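Local coordinates for putative lipoprotein (Parabacteroides distasonis, PDB 4FVS) that is of unknown function but has a fold related to the LolA/LolB lipoprotein carriers and probably binds lipid as an exported lipoprotein, at residues Val96-Asn101 against Ala123-Tyr128; Glu81-Pro86 against Lys137-Lys142; Arg133-Asp138 against Ser172-Glu177. One frame throughout, in Å; residues are numbered along the deposited sequence.

Contact 1: Val96-Asn101 against Ala123-Tyr128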
# COMPACT_ATOMS: atom_id res chain seq x y z
N VAL A 96 -3.75 8.39 15.03
CA VAL A 96 -2.54 7.88 14.39
C VAL A 96 -2.46 8.39 12.95
O VAL A 96 -3.41 8.23 12.17
CB VAL A 96 -2.48 6.35 14.47
CG1 VAL A 96 -1.24 5.82 13.79
CG2 VAL A 96 -2.52 5.89 15.92
N ASP A 97 -1.34 9.03 12.61
CA ASP A 97 -1.08 9.52 11.26
C ASP A 97 0.29 9.02 10.78
O ASP A 97 1.08 8.49 11.58
CB ASP A 97 -1.16 11.06 11.19
CG ASP A 97 -1.79 11.57 9.89
OD1 ASP A 97 -1.67 10.88 8.84
OD2 ASP A 97 -2.42 12.65 9.92
N ILE A 98 0.54 9.10 9.47
CA ILE A 98 1.80 8.70 8.85
C ILE A 98 2.26 9.86 7.99
O ILE A 98 1.45 10.54 7.35
CB ILE A 98 1.67 7.36 8.07
CG1 ILE A 98 1.31 6.20 9.04
CG2 ILE A 98 2.95 7.03 7.36
CD1 ILE A 98 0.97 4.84 8.41
N THR A 99 3.59 10.14 8.02
CA THR A 99 4.22 11.21 7.25
C THR A 99 4.09 10.90 5.76
O THR A 99 4.10 9.74 5.35
CB THR A 99 5.68 11.40 7.66
OG1 THR A 99 6.35 10.14 7.58
CG2 THR A 99 5.83 11.94 9.06
N GLU A 100 3.93 11.96 4.97
CA GLU A 100 3.78 11.88 3.52
C GLU A 100 5.12 11.58 2.88
O GLU A 100 6.11 12.24 3.17
CB GLU A 100 3.20 13.20 2.98
CG GLU A 100 3.08 13.25 1.46
CD GLU A 100 3.18 14.65 0.89
OE1 GLU A 100 2.11 15.29 0.76
OE2 GLU A 100 4.31 15.10 0.57
N ASN A 101 5.15 10.55 2.03
CA ASN A 101 6.31 10.16 1.22
C ASN A 101 5.76 9.43 0.01
O ASN A 101 5.13 8.39 0.17
CB ASN A 101 7.35 9.33 2.02
CG ASN A 101 8.76 9.26 1.42
OD1 ASN A 101 8.97 9.35 0.21
ND2 ASN A 101 9.78 9.07 2.25
N ALA A 123 11.24 4.52 1.14
CA ALA A 123 10.36 5.22 2.05
C ALA A 123 10.88 5.09 3.47
O ALA A 123 11.35 4.04 3.88
CB ALA A 123 8.96 4.64 1.94
N SER A 124 10.84 6.18 4.20
CA SER A 124 11.14 6.18 5.63
C SER A 124 10.20 7.18 6.23
O SER A 124 10.43 8.40 6.20
CB SER A 124 12.61 6.44 5.95
OG SER A 124 12.85 6.38 7.35
N VAL A 125 9.06 6.64 6.64
CA VAL A 125 7.98 7.42 7.18
C VAL A 125 8.04 7.42 8.71
O VAL A 125 8.94 6.84 9.32
CB VAL A 125 6.62 6.90 6.66
CG1 VAL A 125 6.57 6.96 5.14
CG2 VAL A 125 6.29 5.49 7.18
N LYS A 126 7.11 8.13 9.32
CA LYS A 126 6.95 8.14 10.74
C LYS A 126 5.48 7.96 11.07
O LYS A 126 4.61 8.68 10.55
CB LYS A 126 7.53 9.38 11.37
CG LYS A 126 8.01 9.11 12.77
CD LYS A 126 8.62 10.29 13.42
CE LYS A 126 9.88 10.74 12.73
NZ LYS A 126 11.09 9.94 13.03
N ILE A 127 5.18 6.94 11.85
CA ILE A 127 3.81 6.72 12.30
C ILE A 127 3.74 7.31 13.72
O ILE A 127 4.61 7.03 14.54
CB ILE A 127 3.38 5.25 12.16
CG1 ILE A 127 1.98 5.01 12.69
CG2 ILE A 127 4.40 4.27 12.75
CD1 ILE A 127 1.34 3.76 12.10
N TYR A 128 2.81 8.24 13.95
CA TYR A 128 2.74 8.98 15.21
C TYR A 128 1.32 9.31 15.61
O TYR A 128 0.43 9.26 14.77
CB TYR A 128 3.55 10.31 15.07
CG TYR A 128 3.01 11.26 14.01
CD1 TYR A 128 3.36 11.13 12.68
CD2 TYR A 128 2.13 12.29 14.36
CE1 TYR A 128 2.82 11.97 11.70
CE2 TYR A 128 1.59 13.15 13.39
CZ TYR A 128 1.94 12.98 12.06
OH TYR A 128 1.41 13.83 11.11

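Contact 2: Glu81-Pro86 against Lys137-Lys142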
# COMPACT_ATOMS: atom_id res chain seq x y z
N GLU A 81 0.23 3.46 1.85
CA GLU A 81 -0.52 2.36 1.22
C GLU A 81 0.24 1.00 1.39
O GLU A 81 -0.39 -0.06 1.45
CB GLU A 81 -0.74 2.68 -0.27
CG GLU A 81 -1.68 1.76 -1.02
CD GLU A 81 -3.17 1.78 -0.74
OE1 GLU A 81 -3.58 2.16 0.38
OE2 GLU A 81 -3.93 1.34 -1.64
N THR A 82 1.58 1.06 1.52
CA THR A 82 2.47 -0.08 1.74
C THR A 82 2.20 -0.67 3.16
O THR A 82 2.40 -1.89 3.35
CB THR A 82 3.97 0.35 1.49
OG1 THR A 82 4.17 0.58 0.10
CG2 THR A 82 4.98 -0.69 1.92
N LEU A 83 1.72 0.17 4.12
CA LEU A 83 1.47 -0.20 5.52
C LEU A 83 -0.01 -0.51 5.80
O LEU A 83 -0.41 -0.59 6.96
CB LEU A 83 1.96 0.89 6.48
CG LEU A 83 3.41 1.40 6.30
CD1 LEU A 83 3.67 2.53 7.20
CD2 LEU A 83 4.43 0.31 6.56
N SER A 84 -0.80 -0.75 4.72
CA SER A 84 -2.21 -1.17 4.74
C SER A 84 -2.33 -2.64 5.15
O SER A 84 -2.80 -3.47 4.35
CB SER A 84 -2.84 -1.01 3.35
OG SER A 84 -2.75 0.30 2.83
N TYR A 85 -1.82 -3.00 6.35
CA TYR A 85 -1.86 -4.40 6.74
C TYR A 85 -2.04 -4.52 8.22
O TYR A 85 -1.65 -3.60 8.94
CB TYR A 85 -0.63 -5.18 6.25
CG TYR A 85 0.72 -4.67 6.71
CD1 TYR A 85 1.26 -5.07 7.94
CD2 TYR A 85 1.52 -3.90 5.87
CE1 TYR A 85 2.52 -4.65 8.35
CE2 TYR A 85 2.80 -3.50 6.25
CZ TYR A 85 3.30 -3.88 7.49
OH TYR A 85 4.55 -3.52 7.89
N PRO A 86 -2.61 -5.68 8.68
CA PRO A 86 -2.91 -5.87 10.11
C PRO A 86 -1.79 -5.49 11.11
O PRO A 86 -2.11 -4.84 12.08
CB PRO A 86 -3.18 -7.37 10.18
CG PRO A 86 -3.78 -7.69 8.88
CD PRO A 86 -3.12 -6.81 7.88
N LYS A 137 6.91 6.05 15.88
CA LYS A 137 7.67 4.93 15.34
C LYS A 137 8.20 5.28 13.99
O LYS A 137 7.48 5.88 13.18
CB LYS A 137 6.80 3.64 15.21
CG LYS A 137 6.60 2.80 16.45
CD LYS A 137 5.76 1.56 16.09
CE LYS A 137 5.36 0.73 17.29
NZ LYS A 137 4.41 -0.36 16.90
N ASP A 138 9.43 4.88 13.72
CA ASP A 138 10.06 4.99 12.41
C ASP A 138 9.82 3.72 11.64
O ASP A 138 9.97 2.64 12.22
CB ASP A 138 11.58 5.22 12.53
CG ASP A 138 12.01 6.62 12.79
OD1 ASP A 138 11.66 7.51 11.97
OD2 ASP A 138 12.83 6.82 13.72
N MSE A 139 9.50 3.82 10.35
CA MSE A 139 9.36 2.63 9.53
C MSE A 139 10.05 2.88 8.22
O MSE A 139 9.71 3.83 7.51
CB MSE A 139 7.90 2.24 9.32
CG MSE A 139 7.14 2.16 10.64
SE MSE A 139 5.46 1.34 10.47
CE MSE A 139 6.02 -0.45 10.18
N ALA A 140 11.09 2.07 7.95
CA ALA A 140 11.89 2.18 6.74
C ALA A 140 11.54 1.08 5.75
O ALA A 140 11.68 -0.10 6.06
CB ALA A 140 13.36 2.15 7.09
N ILE A 141 11.02 1.46 4.59
CA ILE A 141 10.69 0.56 3.48
C ILE A 141 11.82 0.75 2.47
O ILE A 141 11.93 1.81 1.86
CB ILE A 141 9.27 0.81 2.90
CG1 ILE A 141 8.18 0.75 4.00
CG2 ILE A 141 8.94 -0.17 1.76
CD1 ILE A 141 7.04 1.79 3.77
N LYS A 142 12.69 -0.25 2.35
CA LYS A 142 13.89 -0.15 1.52
C LYS A 142 14.13 -1.45 0.74
O LYS A 142 13.37 -2.40 0.88
CB LYS A 142 15.11 0.17 2.44
CG LYS A 142 15.26 -0.79 3.62
CD LYS A 142 16.14 -0.25 4.71
CE LYS A 142 16.09 -1.16 5.92
NZ LYS A 142 16.76 -0.55 7.10

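Contact 3: Arg133-Asp138 against Ser172-Glu177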
# COMPACT_ATOMS: atom_id res chain seq x y z
N ARG A 133 2.78 13.81 19.63
CA ARG A 133 3.86 13.51 18.67
C ARG A 133 5.11 12.90 19.35
O ARG A 133 5.99 12.44 18.63
CB ARG A 133 4.24 14.75 17.87
CG ARG A 133 3.22 15.08 16.76
CD ARG A 133 3.59 16.36 16.05
NE ARG A 133 2.82 16.61 14.84
CZ ARG A 133 3.21 16.26 13.61
NH1 ARG A 133 4.36 15.61 13.43
NH2 ARG A 133 2.44 16.54 12.56
N LYS A 134 5.15 12.82 20.70
CA LYS A 134 6.21 12.12 21.44
C LYS A 134 6.03 10.61 21.25
O LYS A 134 6.98 9.83 21.36
CB LYS A 134 6.21 12.50 22.94
CG LYS A 134 7.43 11.96 23.69
CD LYS A 134 7.48 12.34 25.13
CE LYS A 134 8.77 11.87 25.75
NZ LYS A 134 8.82 12.16 27.22
N ASN A 135 4.78 10.19 20.96
CA ASN A 135 4.44 8.81 20.72
C ASN A 135 4.57 8.57 19.19
O ASN A 135 3.68 8.94 18.42
CB ASN A 135 3.04 8.50 21.29
CG ASN A 135 2.57 7.07 21.15
OD1 ASN A 135 3.27 6.17 20.63
ND2 ASN A 135 1.36 6.83 21.63
N ARG A 136 5.72 8.00 18.78
CA ARG A 136 6.00 7.75 17.36
C ARG A 136 6.85 6.48 17.15
O ARG A 136 7.43 5.94 18.09
CB ARG A 136 6.70 8.97 16.69
CG ARG A 136 8.21 9.19 16.98
CD ARG A 136 8.48 9.69 18.38
NE ARG A 136 9.91 9.92 18.63
CZ ARG A 136 10.42 10.23 19.81
NH1 ARG A 136 9.63 10.36 20.87
NH2 ARG A 136 11.72 10.43 19.94
N LYS A 137 6.91 6.05 15.88
CA LYS A 137 7.67 4.93 15.34
C LYS A 137 8.20 5.28 13.99
O LYS A 137 7.48 5.88 13.18
CB LYS A 137 6.80 3.64 15.21
CG LYS A 137 6.60 2.80 16.45
CD LYS A 137 5.76 1.56 16.09
CE LYS A 137 5.36 0.73 17.29
NZ LYS A 137 4.41 -0.36 16.90
N ASP A 138 9.43 4.88 13.72
CA ASP A 138 10.06 4.99 12.41
C ASP A 138 9.82 3.72 11.64
O ASP A 138 9.97 2.64 12.22
CB ASP A 138 11.58 5.22 12.53
CG ASP A 138 12.01 6.62 12.79
OD1 ASP A 138 11.66 7.51 11.97
OD2 ASP A 138 12.83 6.82 13.72
N SER A 172 11.48 2.33 17.48
CA SER A 172 10.59 2.98 18.43
C SER A 172 11.36 3.44 19.67
O SER A 172 12.24 2.69 20.13
CB SER A 172 9.46 2.05 18.84
OG SER A 172 8.58 2.70 19.74
N PRO A 173 11.02 4.63 20.24
CA PRO A 173 11.73 5.09 21.44
C PRO A 173 11.57 4.12 22.61
O PRO A 173 12.50 4.01 23.42
CB PRO A 173 11.09 6.45 21.74
CG PRO A 173 9.83 6.48 21.02
CD PRO A 173 10.03 5.63 19.81
N LYS A 174 10.43 3.39 22.65
CA LYS A 174 10.04 2.42 23.69
C LYS A 174 10.86 1.12 23.60
O LYS A 174 11.35 0.66 24.62
CB LYS A 174 8.54 2.11 23.60
CG LYS A 174 7.65 3.31 23.91
CD LYS A 174 6.19 3.09 23.48
CE LYS A 174 5.31 4.28 23.77
NZ LYS A 174 3.92 4.07 23.29
N SER A 175 11.00 0.53 22.40
CA SER A 175 11.77 -0.70 22.18
C SER A 175 13.27 -0.44 22.15
O SER A 175 13.72 0.65 21.77
CB SER A 175 11.34 -1.36 20.87
OG SER A 175 12.18 -2.47 20.56
N LYS A 176 14.05 -1.45 22.53
CA LYS A 176 15.52 -1.39 22.54
C LYS A 176 16.11 -1.83 21.19
O LYS A 176 17.15 -1.31 20.77
CB LYS A 176 16.11 -2.25 23.67
N GLU A 177 15.44 -2.80 20.51
CA GLU A 177 15.90 -3.36 19.23
C GLU A 177 15.00 -2.94 18.04
O GLU A 177 13.82 -2.60 18.20
CB GLU A 177 15.98 -4.92 19.33
CG GLU A 177 14.66 -5.69 19.40
CD GLU A 177 13.77 -5.51 20.62
OE1 GLU A 177 14.30 -5.50 21.76
OE2 GLU A 177 12.53 -5.43 20.44

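Contact 1: Val96-Asn101 against Ala123-Tyr128
Two backbone bonds close the Asp-97/Tyr-128 hydrogen-bonded pair, the start of a short antiparallel pairing. Asp-97 N reaches Tyr-128 O at 2.8 Å and almost straight (170°), and Tyr-128 N returns to Asp-97 O at 2.9 Å. Beyond the non-hydrogen-bonded pair Ile-98/Ile-127 the chain of 96-101 leaves the strand, and Thr-99 prolongs the join with its side chain. Its N still gives to Lys-126 O at 3.1 Å, but Lys-126 N is received by the hydroxyl oxygen Thr-99 OG1, 2.8 Å away, where a regular strand would have offered a carbonyl. The first torsion (53°) makes this possible by tucking OG1 between backbone N and carbonyl carbon; it also turns CG2 toward Lys-126 CB and the Tyr-128 ring.

The side chains separate onto two faces. On one, Ile-98 and Ile-127 run side by side with CD1 to CD1 at 3.9 Å. Val-96 crosses Ile-127 obliquely, CG1 to CG1 at 3.5 Å, and Ile-98 CG2 meets Val-125 CG2 at 3.7 Å. On the other, Asp-97 and Tyr-128 point the same way. Asp-97 CB makes an off-centre CH-pi contact with the ring, 4.2 Å from its centroid and 29° off the normal. The carboxylate is held by the next peptide: OD1 accepts from Ile-98 N with its anti lone pair, while OD2 has a long, weak ion pair with Lys-130.

Lys-126 leads away from 96-101, bending at its last two torsions, to a salt bridge with Asp-138. Leu-83 and Met-92 from loops cover Ile-98, and Arg-133 and Arg-136 of strand 132-154 touch the Tyr-128 side chain. Within this chain strand 96-98 is an outermost strand, laid along strand 123-129, whose other edge is hydrogen-bonded to strand 132-154.

Contact 2: Glu81-Pro86 against Lys137-Lys142
This is a buried, apolar packing of a loop against the inward side of a strand. The loop 81-86, between strand 74-78 and the short helix 86-89, sends side chains toward 137-142, part of the long strand 132-154; the centre of the contact is about 8 Å from the centre of the chain.

Two inward residues of the strand, Met-139 and Ile-141, receive them. Thr-82 meets Ile-141 tip to tip: its methyl CG2, anti to the backbone N, comes to 3.7 Å from Ile-141 CD1, leaving OG1 turned to a weak bond with Glu-185. Leu-83 forks across both strand residues, crossing each obliquely. Its CD1 touches the selenium SE of Met-139, a selenomethionine, at 3.9 Å, and its CD2 lies 4.1 Å from Ile-141 CD1. A bend at the last torsion of Met-139 (72°) brings CE within 4.1 Å of Tyr-85 OH, again tip to tip.

The loop holds its own shape. Ser-84 OG bonds to Glu-81 O at 2.8 Å from above the carbonyl plane, Ser-84 is the centre of an inverse gamma turn, and Tyr-85 occupies the N-cap position of helix 86-89. Ile-168 of strand 157-171 touches both Tyr-85 and Met-139.

A connecting segment packed against the concave face of a strongly curved antiparallel sheet is consistent with the incompletely closed barrel of the LolA/LolB clan.

Contact 3: Arg133-Asp138 against Ser172-Glu177
One face of the Arg-136 guanidinium is covered by Pro-173, whose CG stands 3.8 Å above the plane and is offset toward the rim. At the edge, in the plane of the group, lies the carbonyl of Lys-134: NH1 donates to Lys-134 O at 2.7 Å along a lone pair, with an angle of 155° at the hydrogen. The in-plane bond and the CG over one face together restrain the rotation of the group. The side chain gets there by starting in the crowded position between backbone N and carbonyl carbon (chi1 77°) and bending again at chi2 (-73°), so that an arginine whose first bond leads away from 172-177 still brings its tip back to Pro-173. The other flat group, the amide of Asn-135, is met through OD1 by the ammonium of Lys-174; this bond from NZ is weak, at 3.5 Å, and the extended lysine chain crosses the asparagine obliquely.

The contact joins a chain corner to a strand-connecting loop at the surface. Its centre is about 22 Å from the centre of the chain, at the end of neighbouring antiparallel strands, in keeping with the open barrel of the LolA/LolB clan. After strand 123-129 the chain turns a corner at 133-135, and from there runs on along strand 132-154. The loop 172-177 links strands 157-171 and 179-188, and within it Ser-175 OG bonds to Glu-177 O.

Closer to the strands the touch passes to backbone and aliphatic atoms. Pro-173 CD sits 3.1 Å from Arg-136 O, and Lys-137 CG packs 3.8 Å from Ser-172 CB before the lysine runs on, extended, to a salt bridge with Glu-91.

Strands 123-129 and 132-154, consecutive in the chain and neighbours in the antiparallel sheet, tie the three contacts together. Contact 1 adds the short strand 96-98 beyond strand 123-129; contacts 2 and 3 both use strand 132-154 and share Lys-137 and Asp-138. The centres of contacts 1 and 2 are about 8 Å apart, with Ile-98 packed on Leu-83. The centre of contact 3 is about 13 Å from that of contact 1 and about 14 Å from that of contact 2. Along the sequence, contact 1 falls between the two segments of contact 2 and closes before contact 3 opens. The region thus carries an edge strand, an inward-packed loop and a surface loop, consistent with a LolA/LolB-type open barrel wall.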